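Local coordinates for protein histidinol dehydrogenase (Elizabethkingia anophelis NUHP1, PDB 6AN0) that probably catalyses the two successive NAD-dependent, zinc-assisted oxidations that turn L-histidinol into L-histidine, the last step of histidine biosynthesis, at residues 115-120 against 405-410. Sequence-based numbering, arbitrary orientation.
Sequences EGVNCW and QNIGPG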
loop_
_atom_site.group_PDB
_atom_site.type_symbol
_atom_site.label_atom_id
_atom_site.label_comp_id
_atom_site.label_asym_id
_atom_site.label_seq_id
_atom_site.Cartn_x
_atom_site.Cartn_y
_atom_site.Cartn_z
ATOM N N GLU A 115 5.043 12.796 29.027
ATOM C CA GLU A 115 4.601 14.128 29.440
ATOM C C GLU A 115 5.062 15.193 28.452
ATOM O O GLU A 115 6.251 15.283 28.139
ATOM C CB GLU A 115 5.111 14.464 30.842
ATOM C CG GLU A 115 4.901 15.937 31.190
ATOM C CD GLU A 115 5.373 16.291 32.595
ATOM O OE1 GLU A 115 5.989 15.431 33.257
ATOM O OE2 GLU A 115 5.123 17.434 33.032
ATOM N N GLY A 116 4.110 15.980 27.944
ATOM C CA GLY A 116 4.415 17.074 27.030
ATOM C C GLY A 116 4.647 16.683 25.584
ATOM O O GLY A 116 5.144 17.506 24.803
ATOM N N VAL A 117 4.307 15.460 25.195
ATOM C CA VAL A 117 4.510 14.990 23.836
ATOM C C VAL A 117 3.187 14.406 23.371
ATOM O O VAL A 117 2.787 13.332 23.833
ATOM C CB VAL A 117 5.627 13.943 23.742
ATOM C CG1 VAL A 117 5.790 13.483 22.299
ATOM C CG2 VAL A 117 6.941 14.498 24.321
ATOM N N ASN A 118 2.514 15.099 22.456
ATOM C CA ASN A 118 1.234 14.657 21.920
ATOM C C ASN A 118 1.401 14.300 20.446
ATOM O O ASN A 118 1.920 15.107 19.666
ATOM C CB ASN A 118 0.166 15.743 22.087
ATOM C CG ASN A 118 -0.325 15.872 23.519
ATOM O OD1 ASN A 118 -0.497 14.876 24.227
ATOM N ND2 ASN A 118 -0.548 17.103 23.954
ATOM N N CYS A 119 0.945 13.100 20.069
ATOM C CA CYS A 119 1.056 12.577 18.710
ATOM C C CYS A 119 -0.303 12.085 18.228
ATOM O O CYS A 119 -1.088 11.544 19.002
ATOM C CB CYS A 119 2.054 11.403 18.616
ATOM S SG CYS A 119 3.714 11.722 19.263
ATOM N N TRP A 120 -0.567 12.230 16.931
ATOM C CA TRP A 120 -1.812 11.695 16.393
ATOM C C TRP A 120 -1.674 11.570 14.889
ATOM O O TRP A 120 -0.654 11.953 14.307
ATOM C CB TRP A 120 -3.024 12.563 16.777
ATOM C CG TRP A 120 -3.084 13.943 16.142
ATOM C CD1 TRP A 120 -3.772 14.302 15.017
ATOM C CD2 TRP A 120 -2.458 15.140 16.627
ATOM N NE1 TRP A 120 -3.605 15.647 14.764
ATOM C CE2 TRP A 120 -2.809 16.185 15.741
ATOM C CE3 TRP A 120 -1.642 15.431 17.725
ATOM C CZ2 TRP A 120 -2.351 17.494 15.909
ATOM C CZ3 TRP A 120 -1.191 16.741 17.894
ATOM C CH2 TRP A 120 -1.553 17.753 16.991
ATOM N N GLN A 405 12.098 19.050 27.380
ATOM C CA GLN A 405 12.951 18.802 28.539
ATOM C C GLN A 405 12.895 17.335 28.965
ATOM O O GLN A 405 13.876 16.803 29.491
ATOM C CB GLN A 405 12.552 19.718 29.698
ATOM C CG GLN A 405 13.062 21.143 29.550
ATOM C CD GLN A 405 12.515 22.082 30.607
ATOM O OE1 GLN A 405 11.382 21.926 31.071
ATOM N NE2 GLN A 405 13.321 23.067 30.996
ATOM N N ASN A 406 11.772 16.664 28.701
ATOM C CA ASN A 406 11.570 15.271 29.090
ATOM C C ASN A 406 12.346 14.315 28.180
ATOM O O ASN A 406 13.194 13.546 28.647
ATOM C CB ASN A 406 10.065 14.974 29.070
ATOM C CG ASN A 406 9.731 13.520 29.344
ATOM O OD1 ASN A 406 10.521 12.769 29.916
ATOM N ND2 ASN A 406 8.536 13.118 28.928
ATOM N N ILE A 407 12.086 14.365 26.869
ATOM C CA ILE A 407 12.707 13.404 25.957
ATOM C C ILE A 407 14.017 13.912 25.371
ATOM O O ILE A 407 14.740 13.134 24.728
ATOM C CB ILE A 407 11.750 13.018 24.811
ATOM C CG1 ILE A 407 11.405 14.228 23.939
ATOM C CG2 ILE A 407 10.498 12.388 25.376
ATOM C CD1 ILE A 407 10.571 13.867 22.685
ATOM N N GLY A 408 14.343 15.187 25.568
ATOM C CA GLY A 408 15.500 15.806 24.958
ATOM C C GLY A 408 16.841 15.142 25.240
ATOM O O GLY A 408 17.605 14.825 24.318
ATOM N N PRO A 409 17.173 14.949 26.517
ATOM C CA PRO A 409 18.465 14.304 26.828
ATOM C C PRO A 409 18.619 12.934 26.183
ATOM O O PRO A 409 19.703 12.613 25.678
ATOM C CB PRO A 409 18.458 14.232 28.360
ATOM C CG PRO A 409 17.573 15.362 28.782
ATOM C CD PRO A 409 16.494 15.440 27.734
ATOM N N GLY A 410 17.554 12.128 26.158
ATOM C CA GLY A 410 17.633 10.831 25.498
ATOM C C GLY A 410 17.903 10.933 24.005
ATOM O O GLY A 410 18.709 10.178 23.460
#
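The amide nitrogen ND2 of Asn-406 is gripped by two groups of one hairpin: it donates to the backbone O of Glu-115 at 3.2 Å and is also hydrogen-bonded to the hydroxyl of Thr-114, its stronger polar partner. The bond to Glu-115 is fairly straight, 160° at the hydrogen, and arrives on a lone pair in the carbonyl plane, with a C=O...N angle of 125°. The O of Glu-115 also lies near the amide plane of Asn-406, so the two partners together should limit rotation of that group. With its CG anti to the backbone N (chi1 175°), Asn-406 carries the amide off the helix to the turn.

That turn, around Glu-115 and Gly-116, joins strand 111-114 to strand 117-132 in an antiparallel beta hairpin. Gly-116 has a positive phi there, which glycine adopts easily. Strand 391-399 pairs antiparallel with the same long strand, so the contact ties the hairpin end to helix 401-417, which closely follows strand 391-399, in an arm about 40 Å from the centre of the chain. The side chain of Ile-407 is about 14 Å from a bound zinc ion.

Next to the polar link, Val-117 and Ile-407 meet tip to tip, CG2 to CD1 at 4.0 Å. Both side chains are buried, and the second subunit of the assembly packs against them, its Ser-367 on Val-117 and its Asn-96 on Ile-407.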